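Local coordinates for flagellar hook protein FlgE (Caulobacter crescentus CB15, PDB 5AY6) that builds the flagellar hook, the curved segment that probably acts as a universal joint between the rotary motor and the filament, at residues I71-G75 with V76-T80; V121-D125 with L126-N130; T96-Y99 with K100-P104; Q17-A20 with A21-Y25; L200-P204 with G205-N209. All coordinates share one frame; numbering follows the deposited sequence.

Interaction 1: I71-G75 with V76-T80; sequences IKENG and VIVAT
Lys72 lies against Ile77 on one face of the hairpin made by strands 64-73 and 76-86. The two side chains pass each other at a slant. Lys72 CG is anti to the carbonyl carbon (chi1 -61°) and the chain beyond is extended, which carries CE to 3.7 Å from Ile77 CG1. Lys72 CG meets the same Ile77 CG1 at 3.9 Å. The methylene run does the touching. A serine in place of Lys72 would probably leave Ile77 CG1 without its aliphatic cover on this face. Ile71, Glu73, Val76 and Ala79 are on the other face. There Ile71 CB stands 4.1 Å from Ala79 CB. Val78 CG1 reaches across to Glu73 CB at 4.0 Å, while Glu73 OE2 bonds to His46. Val78 and Ala79 both face Ile71, a classic beta bulge. Ile71 O accepts a hydrogen bond from Val78 N at 2.9 Å, and a weak one from Ala79 N. A type I' turn from Glu73 to Val76 closes the hairpin, and Glu73 N gives a nearly straight bond to Val76 O (2.8 Å, 168°). The directional backbone bonds thus hold the register, while the side-chain contacts between the strands are apolar and impose little direction of their own.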
loop_
_atom_site.group_PDB
_atom_site.type_symbol
_atom_site.label_atom_id
_atom_site.label_comp_id
_atom_site.label_asym_id
_atom_site.label_seq_id
_atom_site.Cartn_x
_atom_site.Cartn_y
_atom_site.Cartn_z
ATOM N N ILE A 71 -10.337 0.094 -16.067
ATOM C CA ILE A 71 -11.135 -0.661 -17.031
ATOM C C ILE A 71 -10.321 -0.835 -18.308
ATOM O O ILE A 71 -9.892 0.147 -18.922
ATOM C CB ILE A 71 -12.465 0.031 -17.363
ATOM C CG1 ILE A 71 -13.166 0.493 -16.084
ATOM C CG2 ILE A 71 -13.358 -0.911 -18.163
ATOM C CD1 ILE A 71 -13.538 -0.633 -15.157
ATOM N N LYS A 72 -10.099 -2.084 -18.699
ATOM C CA LYS A 72 -9.219 -2.364 -19.824
ATOM C C LYS A 72 -9.936 -3.092 -20.955
ATOM O O LYS A 72 -10.814 -3.927 -20.723
ATOM C CB LYS A 72 -8.011 -3.180 -19.361
ATOM C CG LYS A 72 -7.152 -2.478 -18.317
ATOM C CD LYS A 72 -5.870 -3.252 -18.050
ATOM C CE LYS A 72 -4.998 -2.553 -17.021
ATOM N NZ LYS A 72 -3.687 -3.247 -16.848
ATOM N N GLU A 73 -9.555 -2.755 -22.182
ATOM C CA GLU A 73 -10.059 -3.428 -23.371
ATOM C C GLU A 73 -8.876 -3.815 -24.248
ATOM O O GLU A 73 -8.112 -2.952 -24.685
ATOM C CB GLU A 73 -11.035 -2.532 -24.131
ATOM C CG GLU A 73 -11.691 -3.201 -25.330
ATOM C CD GLU A 73 -12.739 -2.318 -25.984
ATOM O OE1 GLU A 73 -12.565 -1.078 -25.978
ATOM O OE2 GLU A 73 -13.739 -2.866 -26.500
ATOM N N ASN A 74 -8.723 -5.115 -24.485
ATOM C CA ASN A 74 -7.558 -5.646 -25.192
ATOM C C ASN A 74 -6.241 -5.168 -24.579
ATOM O O ASN A 74 -5.289 -4.856 -25.296
ATOM C CB ASN A 74 -7.613 -5.265 -26.670
ATOM C CG ASN A 74 -8.921 -5.655 -27.317
ATOM O OD1 ASN A 74 -9.501 -6.692 -26.990
ATOM N ND2 ASN A 74 -9.398 -4.825 -28.238
ATOM N N GLY A 75 -6.200 -5.098 -23.252
ATOM C CA GLY A 75 -4.995 -4.712 -22.544
ATOM C C GLY A 75 -4.730 -3.218 -22.529
ATOM O O GLY A 75 -3.667 -2.779 -22.093
ATOM N N VAL A 76 -5.692 -2.434 -23.006
ATOM C CA VAL A 76 -5.559 -0.978 -23.018
ATOM C C VAL A 76 -6.560 -0.324 -22.065
ATOM O O VAL A 76 -7.753 -0.613 -22.111
ATOM C CB VAL A 76 -5.753 -0.407 -24.437
ATOM C CG1 VAL A 76 -5.844 1.115 -24.400
ATOM C CG2 VAL A 76 -4.615 -0.858 -25.346
ATOM N N ILE A 77 -6.068 0.553 -21.197
ATOM C CA ILE A 77 -6.935 1.240 -20.246
ATOM C C ILE A 77 -7.820 2.254 -20.966
ATOM O O ILE A 77 -7.322 3.207 -21.562
ATOM C CB ILE A 77 -6.113 1.945 -19.149
ATOM C CG1 ILE A 77 -5.295 0.916 -18.365
ATOM C CG2 ILE A 77 -7.015 2.745 -18.224
ATOM C CD1 ILE A 77 -4.335 1.526 -17.369
ATOM N N VAL A 78 -9.132 2.039 -20.931
ATOM C CA VAL A 78 -10.058 2.982 -21.551
ATOM C C VAL A 78 -10.699 3.903 -20.512
ATOM O O VAL A 78 -11.211 4.964 -20.852
ATOM C CB VAL A 78 -11.174 2.259 -22.337
ATOM C CG1 VAL A 78 -10.571 1.369 -23.410
ATOM C CG2 VAL A 78 -12.052 1.449 -21.406
ATOM N N ALA A 79 -10.665 3.490 -19.247
ATOM C CA ALA A 79 -11.259 4.273 -18.166
ATOM C C ALA A 79 -10.604 3.928 -16.835
ATOM O O ALA A 79 -10.190 2.790 -16.614
ATOM C CB ALA A 79 -12.760 4.039 -18.095
ATOM N N THR A 80 -10.519 4.908 -15.946
ATOM C CA THR A 80 -9.822 4.707 -14.684
ATOM C C THR A 80 -10.272 5.720 -13.636
ATOM O O THR A 80 -10.797 6.783 -13.972
ATOM C CB THR A 80 -8.289 4.798 -14.879
ATOM O OG1 THR A 80 -7.613 4.434 -13.667
ATOM C CG2 THR A 80 -7.876 6.208 -15.286
#

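Interaction 2: V121-D125 with L126-N130; sequences VNLAD and LGIVN
Leu126 folds back over the residues just before it. Its CB rests 3.5 Å from Leu123 O. CG is anti to the carbonyl carbon (chi1 -60°), beside the backbone N, and this sets CG 3.7 Å from Asn122 O. From there the two branches part. CD1 runs to Val121 CG2 at 3.8 Å, where the two side chains cross at about a right angle. CD2 stays near the carbonyl group of Asp125. Leu126 also packs on Tyr48 of strand 45-53, which joins this turn to the neighbouring sheet.

The backbone under Leu126 makes a single helix-like turn after strand 120-122, and it ends in a Schellman motif. Ile128 N bonds to Leu123 O at 3.1 Å, and inside this bond Gly127 N bonds to Ala124 O at 3.2 Å. Gly127 has the positive phi (82°) that such an ending needs. The apolar contact expected of the motif is present too: Leu123 CD2 meets Ile128 CD1 at 4.1 Å, the side chains slanting past each other. Leu123 O has a second donor. Leu126 N approaches it from well above the carbonyl plane, on the opposite face from Ile128 N.

Val129 turns back toward Ala124. Its CG1 approaches Ala124 CB, and its carbonyl O receives a CA-H contact from Ala124. Ile128 packs on Ile97, and Leu123 and Val129 on Leu92, both of strand 92-99. A water donates to both Ala124 O and Val129 O, lying 2.7 Å from Val129 O.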
loop_
_atom_site.group_PDB
_atom_site.type_symbol
_atom_site.label_atom_id
_atom_site.label_comp_id
_atom_site.label_asym_id
_atom_site.label_seq_id
_atom_site.Cartn_x
_atom_site.Cartn_y
_atom_site.Cartn_z
ATOM N N VAL A 121 -20.541 3.392 -20.382
ATOM C CA VAL A 121 -21.031 2.067 -20.024
ATOM C C VAL A 121 -21.556 2.122 -18.597
ATOM O O VAL A 121 -21.205 3.026 -17.830
ATOM C CB VAL A 121 -19.941 0.972 -20.145
ATOM C CG1 VAL A 121 -19.430 0.877 -21.579
ATOM C CG2 VAL A 121 -18.796 1.250 -19.183
ATOM N N ASN A 122 -22.405 1.164 -18.244
ATOM C CA ASN A 122 -22.956 1.114 -16.897
ATOM C C ASN A 122 -21.999 0.452 -15.914
ATOM O O ASN A 122 -21.484 -0.639 -16.175
ATOM C CB ASN A 122 -24.300 0.381 -16.905
ATOM C CG ASN A 122 -25.359 1.124 -17.698
ATOM O OD1 ASN A 122 -25.301 2.349 -17.833
ATOM N ND2 ASN A 122 -26.325 0.390 -18.231
ATOM N N LEU A 123 -21.766 1.117 -14.783
ATOM C CA LEU A 123 -20.916 0.575 -13.727
ATOM C C LEU A 123 -21.396 -0.802 -13.266
ATOM O O LEU A 123 -20.589 -1.655 -12.892
ATOM C CB LEU A 123 -20.863 1.527 -12.525
ATOM C CG LEU A 123 -20.280 2.927 -12.730
ATOM C CD1 LEU A 123 -20.230 3.665 -11.401
ATOM C CD2 LEU A 123 -18.894 2.863 -13.358
ATOM N N ALA A 124 -22.710 -1.012 -13.298
ATOM C CA ALA A 124 -23.293 -2.291 -12.900
ATOM C C ALA A 124 -22.859 -3.424 -13.835
ATOM O O ALA A 124 -22.682 -4.564 -13.403
ATOM C CB ALA A 124 -24.811 -2.189 -12.858
ATOM N N ASP A 125 -22.691 -3.111 -15.115
ATOM C CA ASP A 125 -22.238 -4.113 -16.077
ATOM C C ASP A 125 -20.753 -4.419 -15.893
ATOM O O ASP A 125 -20.247 -5.427 -16.392
ATOM C CB ASP A 125 -22.513 -3.648 -17.510
ATOM C CG ASP A 125 -23.993 -3.662 -17.852
ATOM O OD1 ASP A 125 -24.689 -4.603 -17.417
ATOM O OD2 ASP A 125 -24.458 -2.735 -18.550
ATOM N N LEU A 126 -20.061 -3.543 -15.169
ATOM C CA LEU A 126 -18.650 -3.739 -14.863
ATOM C C LEU A 126 -18.462 -4.392 -13.496
ATOM O O LEU A 126 -17.345 -4.736 -13.120
ATOM C CB LEU A 126 -17.895 -2.409 -14.911
ATOM C CG LEU A 126 -17.926 -1.664 -16.248
ATOM C CD1 LEU A 126 -17.142 -0.365 -16.140
ATOM C CD2 LEU A 126 -17.372 -2.535 -17.363
ATOM N N GLY A 127 -19.555 -4.562 -12.758
ATOM C CA GLY A 127 -19.502 -5.189 -11.447
ATOM C C GLY A 127 -19.076 -4.242 -10.339
ATOM O O GLY A 127 -18.919 -4.651 -9.186
ATOM N N ILE A 128 -18.885 -2.975 -10.688
ATOM C CA ILE A 128 -18.491 -1.957 -9.720
ATOM C C ILE A 128 -19.690 -1.632 -8.837
ATOM O O ILE A 128 -19.545 -1.274 -7.667
ATOM C CB ILE A 128 -17.956 -0.697 -10.431
ATOM C CG1 ILE A 128 -16.641 -1.025 -11.143
ATOM C CG2 ILE A 128 -17.730 0.445 -9.447
ATOM C CD1 ILE A 128 -16.381 -0.181 -12.371
ATOM N N VAL A 129 -20.874 -1.775 -9.421
ATOM C CA VAL A 129 -22.134 -1.678 -8.698
ATOM C C VAL A 129 -22.824 -3.033 -8.819
ATOM O O VAL A 129 -22.688 -3.701 -9.841
ATOM C CB VAL A 129 -23.018 -0.536 -9.257
ATOM C CG1 VAL A 129 -24.485 -0.751 -8.927
ATOM C CG2 VAL A 129 -22.539 0.806 -8.728
ATOM N N ASN A 130 -23.533 -3.455 -7.777
ATOM C CA ASN A 130 -24.165 -4.771 -7.770
ATOM C C ASN A 130 -25.678 -4.668 -7.621
ATOM O O ASN A 130 -26.181 -4.093 -6.658
ATOM C CB ASN A 130 -23.575 -5.627 -6.645
ATOM C CG ASN A 130 -24.013 -7.079 -6.712
ATOM O OD1 ASN A 130 -24.705 -7.493 -7.642
ATOM N ND2 ASN A 130 -23.600 -7.863 -5.723
HETATM O O HOH W 1 -22.979 -6.238 -10.629
#

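Interaction 3: T96-Y99 with K100-P104; sequences TIDY and KGASP
Tyr99 is turned over Ala102 by its first torsion. Its CG sits between the backbone N and the carbonyl carbon (chi1 72°), a torsion that lays the ring over Ala102 CB. Asp98 has CG anti to the backbone N (chi1 -156°), which brings its carboxylate up to the same methyl. Ala102 CB is therefore approached from two directions.

The methyl stands over the centre of one face of the Tyr99 ring, 3.4 Å from Ala102 CB to the ring centroid and only 10° off the normal. This is a close CH-pi contact. Lys100 O lies at the ring edge, near its plane, 3.5 Å from Tyr99 CD1. Asp98 OD2 is 3.4 Å from Ala102 CB.

The carboxylate is held by other bonds. Asp98 OD1 accepts a hydrogen bond from Tyr99 N at 2.8 Å, met from above the carboxylate plane. Asp98 OD2 accepts one from Thr106 N and forms a salt bridge with Arg113. These partners fix the rotation of the group. Arg113 also touches the side chains of Tyr99 and Ala102.

At the far end of the ring, Tyr99 OH lies 2.9 Å from a water. A bond from Ser103 N to the same water is doubtful, being unusually short.

Beside the methyl, Ala102 N bonds to Tyr99 O at 3.1 Å. Gly101 takes a positive phi that would press a side chain against the preceding carbonyl. The arrangement is a type II beta turn from Tyr99 to Ala102, with glycine at its third position, leading out of strand 92-99 at the border of its antiparallel sheet.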
loop_
_atom_site.group_PDB
_atom_site.type_symbol
_atom_site.label_atom_id
_atom_site.label_comp_id
_atom_site.label_asym_id
_atom_site.label_seq_id
_atom_site.Cartn_x
_atom_site.Cartn_y
_atom_site.Cartn_z
ATOM N N THR A 96 -14.893 8.306 -9.303
ATOM C CA THR A 96 -14.215 9.258 -10.174
ATOM C C THR A 96 -13.772 8.581 -11.464
ATOM O O THR A 96 -12.943 9.119 -12.200
ATOM C CB THR A 96 -12.983 9.891 -9.500
ATOM O OG1 THR A 96 -11.986 8.885 -9.270
ATOM C CG2 THR A 96 -13.370 10.558 -8.180
ATOM N N ILE A 97 -14.315 7.398 -11.731
ATOM C CA ILE A 97 -13.977 6.677 -12.955
ATOM C C ILE A 97 -14.430 7.475 -14.166
ATOM O O ILE A 97 -15.589 7.877 -14.267
ATOM C CB ILE A 97 -14.615 5.273 -13.001
ATOM C CG1 ILE A 97 -14.271 4.479 -11.741
ATOM C CG2 ILE A 97 -14.144 4.508 -14.234
ATOM C CD1 ILE A 97 -14.942 3.113 -11.687
ATOM N N ASP A 98 -13.499 7.710 -15.081
ATOM C CA ASP A 98 -13.756 8.496 -16.278
ATOM C C ASP A 98 -12.816 7.973 -17.361
ATOM O O ASP A 98 -11.915 7.190 -17.056
ATOM C CB ASP A 98 -13.520 9.984 -16.006
ATOM C CG ASP A 98 -14.286 10.888 -16.954
ATOM O OD1 ASP A 98 -14.886 10.386 -17.929
ATOM O OD2 ASP A 98 -14.284 12.114 -16.715
ATOM N N TYR A 99 -13.010 8.387 -18.610
ATOM C CA TYR A 99 -12.151 7.892 -19.686
ATOM C C TYR A 99 -10.708 8.331 -19.434
ATOM O O TYR A 99 -10.472 9.368 -18.814
ATOM C CB TYR A 99 -12.655 8.356 -21.063
ATOM C CG TYR A 99 -12.479 9.829 -21.397
ATOM C CD1 TYR A 99 -11.289 10.304 -21.941
ATOM C CD2 TYR A 99 -13.520 10.733 -21.214
ATOM C CE1 TYR A 99 -11.128 11.644 -22.264
ATOM C CE2 TYR A 99 -13.370 12.076 -21.539
ATOM C CZ TYR A 99 -12.172 12.525 -22.063
ATOM O OH TYR A 99 -12.016 13.857 -22.387
ATOM N N LYS A 100 -9.744 7.531 -19.886
ATOM C CA LYS A 100 -8.334 7.829 -19.617
ATOM C C LYS A 100 -7.884 9.144 -20.247
ATOM O O LYS A 100 -7.977 9.328 -21.463
ATOM C CB LYS A 100 -7.428 6.697 -20.114
ATOM C CG LYS A 100 -5.941 6.969 -19.871
ATOM C CD LYS A 100 -5.075 5.783 -20.258
ATOM C CE LYS A 100 -5.193 5.472 -21.738
ATOM N NZ LYS A 100 -4.424 4.252 -22.109
ATOM N N GLY A 101 -7.391 10.050 -19.406
ATOM C CA GLY A 101 -6.877 11.330 -19.860
ATOM C C GLY A 101 -7.891 12.448 -19.722
ATOM O O GLY A 101 -7.609 13.597 -20.060
ATOM N N ALA A 102 -9.071 12.107 -19.212
ATOM C CA ALA A 102 -10.174 13.054 -19.115
ATOM C C ALA A 102 -9.836 14.211 -18.185
ATOM O O ALA A 102 -9.159 14.037 -17.169
ATOM C CB ALA A 102 -11.433 12.355 -18.642
ATOM N N SER A 103 -10.319 15.396 -18.544
ATOM C CA SER A 103 -10.125 16.585 -17.716
ATOM C C SER A 103 -11.063 17.721 -18.108
ATOM O O SER A 103 -11.069 18.150 -19.258
ATOM C CB SER A 103 -8.683 17.059 -17.798
ATOM O OG SER A 103 -8.515 18.329 -17.193
ATOM N N PRO A 104 -11.851 18.217 -17.140
ATOM C CA PRO A 104 -11.809 17.724 -15.757
ATOM C C PRO A 104 -12.499 16.371 -15.568
ATOM O O PRO A 104 -13.452 16.048 -16.282
ATOM C CB PRO A 104 -12.538 18.821 -14.979
ATOM C CG PRO A 104 -13.484 19.406 -15.959
ATOM C CD PRO A 104 -12.809 19.324 -17.305
HETATM O O HOH W 2 -12.027 15.892 -20.353
#

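Interaction 4: Q17-A20 with A21-Y25; sequences QPVA and AAVSY
Ala20 O receives two backbone N-H groups, Val23 N at 2.8 Å to close a beta turn with type I angles at Ala21 and Ala22, and Ser24 N at 2.9 Å to widen it to an alpha turn, a single helix-like loop just ahead of strand 24-39.

The main side-chain contact belongs to Val19. Its CG1 is anti to the backbone N (chi1 -177°), and this turns the branch toward the far side of the loop. There it meets two groups. Val19 CG1 lies 3.5 Å from Val23 CG1, closer than usual for two methyls, and the two valines cross at about a right angle. Val23 CB also lies 3.6 Å from Ala20 O, which places this side chain beside the doubly bonded carbonyl. The same Val19 CG1 is 3.3 Å from Ser24 OG. That hydroxyl has its polar partner in Ser53 OG of the neighbouring strand 45-53.

Through Val19 and Val23 the turn touches strand 180-189 of another sheet. Val19 meets Lys189 there, and Val23 meets Leu188.

The two donors use Ala20 O differently. Ser24 N comes nearly along the C=O axis, and its bond is almost straight at 174°. Val23 N sits above the carbonyl plane.

Earlier in the loop, the Gln17 amide curls back to the carbonyl of the next residue. Gln17 NE2 donates to Pro18 O at 3.0 Å, in the carbonyl plane and on a lone pair.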
loop_
_atom_site.group_PDB
_atom_site.type_symbol
_atom_site.label_atom_id
_atom_site.label_comp_id
_atom_site.label_asym_id
_atom_site.label_seq_id
_atom_site.Cartn_x
_atom_site.Cartn_y
_atom_site.Cartn_z
ATOM N N GLN A 17 9.421 -5.568 -11.676
ATOM C CA GLN A 17 8.668 -6.440 -10.780
ATOM C C GLN A 17 7.174 -6.253 -11.015
ATOM O O GLN A 17 6.650 -5.157 -10.857
ATOM C CB GLN A 17 9.010 -6.155 -9.315
ATOM C CG GLN A 17 8.031 -6.769 -8.323
ATOM C CD GLN A 17 8.204 -8.267 -8.175
ATOM O OE1 GLN A 17 9.278 -8.744 -7.812
ATOM N NE2 GLN A 17 7.146 -9.021 -8.455
ATOM N N PRO A 18 6.490 -7.323 -11.435
ATOM C CA PRO A 18 5.059 -7.204 -11.712
ATOM C C PRO A 18 4.231 -7.110 -10.432
ATOM O O PRO A 18 4.592 -7.684 -9.403
ATOM C CB PRO A 18 4.743 -8.487 -12.490
ATOM C CG PRO A 18 5.798 -9.449 -12.083
ATOM C CD PRO A 18 7.030 -8.639 -11.820
ATOM N N VAL A 19 3.132 -6.373 -10.508
ATOM C CA VAL A 19 2.249 -6.164 -9.370
ATOM C C VAL A 19 1.550 -7.459 -8.955
ATOM O O VAL A 19 1.028 -8.186 -9.796
ATOM C CB VAL A 19 1.195 -5.098 -9.696
ATOM C CG1 VAL A 19 0.332 -4.819 -8.488
ATOM C CG2 VAL A 19 1.868 -3.817 -10.169
ATOM N N ALA A 20 1.540 -7.745 -7.654
ATOM C CA ALA A 20 0.869 -8.941 -7.149
ATOM C C ALA A 20 -0.646 -8.826 -7.290
ATOM O O ALA A 20 -1.206 -7.729 -7.243
ATOM C CB ALA A 20 1.242 -9.190 -5.699
ATOM N N ALA A 21 -1.301 -9.970 -7.456
ATOM C CA ALA A 21 -2.757 -10.028 -7.529
ATOM C C ALA A 21 -3.411 -9.455 -6.272
ATOM O O ALA A 21 -4.536 -8.968 -6.324
ATOM C CB ALA A 21 -3.213 -11.454 -7.749
ATOM N N ALA A 22 -2.707 -9.513 -5.145
ATOM C CA ALA A 22 -3.225 -8.946 -3.900
ATOM C C ALA A 22 -3.132 -7.416 -3.872
ATOM O O ALA A 22 -3.703 -6.771 -2.997
ATOM C CB ALA A 22 -2.486 -9.536 -2.704
ATOM N N VAL A 23 -2.407 -6.835 -4.824
ATOM C CA VAL A 23 -2.325 -5.380 -4.917
ATOM C C VAL A 23 -3.162 -4.864 -6.086
ATOM O O VAL A 23 -3.868 -3.863 -5.955
ATOM C CB VAL A 23 -0.860 -4.904 -5.056
ATOM C CG1 VAL A 23 -0.792 -3.446 -5.478
ATOM C CG2 VAL A 23 -0.116 -5.114 -3.743
ATOM N N SER A 24 -3.083 -5.548 -7.225
ATOM C CA SER A 24 -3.936 -5.242 -8.372
ATOM C C SER A 24 -4.690 -6.492 -8.804
ATOM O O SER A 24 -4.121 -7.403 -9.411
ATOM C CB SER A 24 -3.123 -4.690 -9.539
ATOM O OG SER A 24 -2.588 -3.422 -9.216
ATOM N N TYR A 25 -5.980 -6.519 -8.501
ATOM C CA TYR A 25 -6.773 -7.722 -8.666
ATOM C C TYR A 25 -7.681 -7.665 -9.886
ATOM O O TYR A 25 -8.619 -6.868 -9.935
ATOM C CB TYR A 25 -7.598 -7.962 -7.399
ATOM C CG TYR A 25 -8.670 -9.013 -7.536
ATOM C CD1 TYR A 25 -8.342 -10.356 -7.659
ATOM C CD2 TYR A 25 -10.013 -8.665 -7.515
ATOM C CE1 TYR A 25 -9.323 -11.323 -7.773
ATOM C CE2 TYR A 25 -11.001 -9.626 -7.629
ATOM C CZ TYR A 25 -10.650 -10.951 -7.756
ATOM O OH TYR A 25 -11.629 -11.910 -7.869
#

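Interaction 5: L200-P204 with G205-N209; sequences LRAKP and GDLAN
Asp206 presents one face of its carboxylate to Lys203. Lys203 CB stands squarely over that face, 3.8 Å from Asp206 CG. A water sits at each oxygen, tilted out of the carboxylate plane toward the side of the lysine CB. One donates to Asp206 OD2 at 2.6 Å and accepts a hydrogen bond from Lys203 N. The other donates to Asp206 OD1, also at 2.6 Å, and to Pro204 O. Asp206 OD2 has a further, long and weak ion pair with Arg181.

The Lys203 ammonium does not reach the carboxylate. Lys203 CG is anti to the backbone N (chi1 176°) and the chain runs on extended, leaving NZ 6.1 Å from Asp206 OD1.

The backbone makes a type II beta turn from Lys203 to Asp206, closed by Asp206 N bonding to Lys203 O at 2.8 Å. Pro204 and Gly205 are its corners. At the angles of Gly205 a side chain would collide with Pro204 O. An alanine in place of Asp206 would probably leave both waters without their carboxylate acceptor and uncover Lys203 CB.

Beneath the turn, Leu207 CD2 packs on Ala202 CB at 4.0 Å. Leu207 also lies on Pro266, while the backbone of Asp206 bonds to Ala269. The turn leads out of strand 195-202 toward strand 214-222, its neighbour in the sheet, and Leu207 packs it against Ile245 of strand 242-245 in the mixed sheet.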
loop_
_atom_site.group_PDB
_atom_site.type_symbol
_atom_site.label_atom_id
_atom_site.label_comp_id
_atom_site.label_asym_id
_atom_site.label_seq_id
_atom_site.Cartn_x
_atom_site.Cartn_y
_atom_site.Cartn_z
ATOM N N LEU A 200 7.717 -0.568 7.630
ATOM C CA LEU A 200 8.780 -0.883 8.564
ATOM C C LEU A 200 8.147 -1.667 9.706
ATOM O O LEU A 200 7.053 -1.335 10.150
ATOM C CB LEU A 200 9.467 0.384 9.068
ATOM C CG LEU A 200 10.461 1.012 8.085
ATOM C CD1 LEU A 200 10.855 2.403 8.554
ATOM C CD2 LEU A 200 11.685 0.126 7.936
ATOM N N ARG A 201 8.817 -2.717 10.164
ATOM C CA ARG A 201 8.234 -3.575 11.183
ATOM C C ARG A 201 9.296 -4.248 12.035
ATOM O O ARG A 201 10.353 -4.639 11.541
ATOM C CB ARG A 201 7.337 -4.641 10.534
ATOM C CG ARG A 201 8.074 -5.564 9.563
ATOM C CD ARG A 201 7.124 -6.497 8.809
ATOM N NE ARG A 201 7.854 -7.480 8.008
ATOM C CZ ARG A 201 8.372 -8.600 8.501
ATOM N NH1 ARG A 201 8.245 -8.872 9.793
ATOM N NH2 ARG A 201 9.023 -9.448 7.711
ATOM N N ALA A 202 9.005 -4.368 13.325
ATOM C CA ALA A 202 9.803 -5.177 14.230
ATOM C C ALA A 202 9.258 -6.595 14.197
ATOM O O ALA A 202 8.220 -6.844 13.590
ATOM C CB ALA A 202 9.761 -4.614 15.643
ATOM N N LYS A 203 9.957 -7.518 14.842
ATOM C CA LYS A 203 9.464 -8.884 14.968
ATOM C C LYS A 203 8.136 -8.872 15.723
ATOM O O LYS A 203 8.001 -8.162 16.725
ATOM C CB LYS A 203 10.495 -9.763 15.682
ATOM C CG LYS A 203 10.033 -11.191 15.957
ATOM C CD LYS A 203 11.196 -12.091 16.355
ATOM C CE LYS A 203 10.725 -13.518 16.616
ATOM N NZ LYS A 203 11.858 -14.481 16.690
ATOM N N PRO A 204 7.140 -9.631 15.235
ATOM C CA PRO A 204 5.857 -9.677 15.941
ATOM C C PRO A 204 6.065 -10.040 17.407
ATOM O O PRO A 204 6.778 -10.998 17.710
ATOM C CB PRO A 204 5.083 -10.766 15.192
ATOM C CG PRO A 204 5.655 -10.732 13.808
ATOM C CD PRO A 204 7.122 -10.440 14.002
ATOM N N GLY A 205 5.493 -9.251 18.308
ATOM C CA GLY A 205 5.697 -9.470 19.729
ATOM C C GLY A 205 6.836 -8.669 20.344
ATOM O O GLY A 205 6.918 -8.555 21.566
ATOM N N ASP A 206 7.726 -8.127 19.514
ATOM C CA ASP A 206 8.813 -7.283 20.021
ATOM C C ASP A 206 8.321 -5.896 20.432
ATOM O O ASP A 206 9.036 -5.156 21.115
ATOM C CB ASP A 206 9.928 -7.138 18.985
ATOM C CG ASP A 206 11.018 -8.181 19.145
ATOM O OD1 ASP A 206 10.736 -9.260 19.704
ATOM O OD2 ASP A 206 12.161 -7.921 18.704
ATOM N N LEU A 207 7.112 -5.544 20.009
ATOM C CA LEU A 207 6.493 -4.280 20.401
ATOM C C LEU A 207 5.340 -4.515 21.372
ATOM O O LEU A 207 4.569 -5.457 21.216
ATOM C CB LEU A 207 5.975 -3.517 19.181
ATOM C CG LEU A 207 6.939 -3.176 18.046
ATOM C CD1 LEU A 207 6.219 -2.347 16.984
ATOM C CD2 LEU A 207 8.165 -2.447 18.563
ATOM N N ALA A 208 5.214 -3.640 22.361
ATOM C CA ALA A 208 4.158 -3.766 23.361
ATOM C C ALA A 208 2.809 -3.255 22.864
ATOM O O ALA A 208 1.765 -3.648 23.376
ATOM C CB ALA A 208 4.554 -3.025 24.628
ATOM N N ASN A 209 2.833 -2.379 21.868
ATOM C CA ASN A 209 1.639 -1.626 21.478
ATOM C C ASN A 209 0.790 -2.269 20.381
ATOM O O ASN A 209 -0.289 -1.768 20.052
ATOM C CB ASN A 209 2.051 -0.230 21.036
ATOM C CG ASN A 209 3.047 -0.262 19.901
ATOM O OD1 ASN A 209 4.205 -0.633 20.089
ATOM N ND2 ASN A 209 2.601 0.122 18.710
HETATM O O HOH W 3 12.293 -6.507 16.519
HETATM O O HOH W 4 9.038 -11.230 19.658
#

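From the N terminus the contacts come in the order 4, 1, 3, 2, 5. Each closes a short local turn, and none nests in or crosses another. Interaction 4 opens strand 24-39, at one border of the five-stranded sheet. Interaction 1 closes the hairpin further along it, and interaction 3 leaves the other border. Interactions 1 and 3 touch through neighbouring strands, with a probable hydrogen bond from Thr80 N to Asp98 O. The turn of interaction 2 packs onto the sheet, Leu126 and Ile128 both meeting Ile71. Interactions 1, 2 and 3 lie in the FlgE third-domain region of this fragment. Interaction 5 stands apart in the FlaE D2 domain, its centre about 41 Å from that of interaction 1.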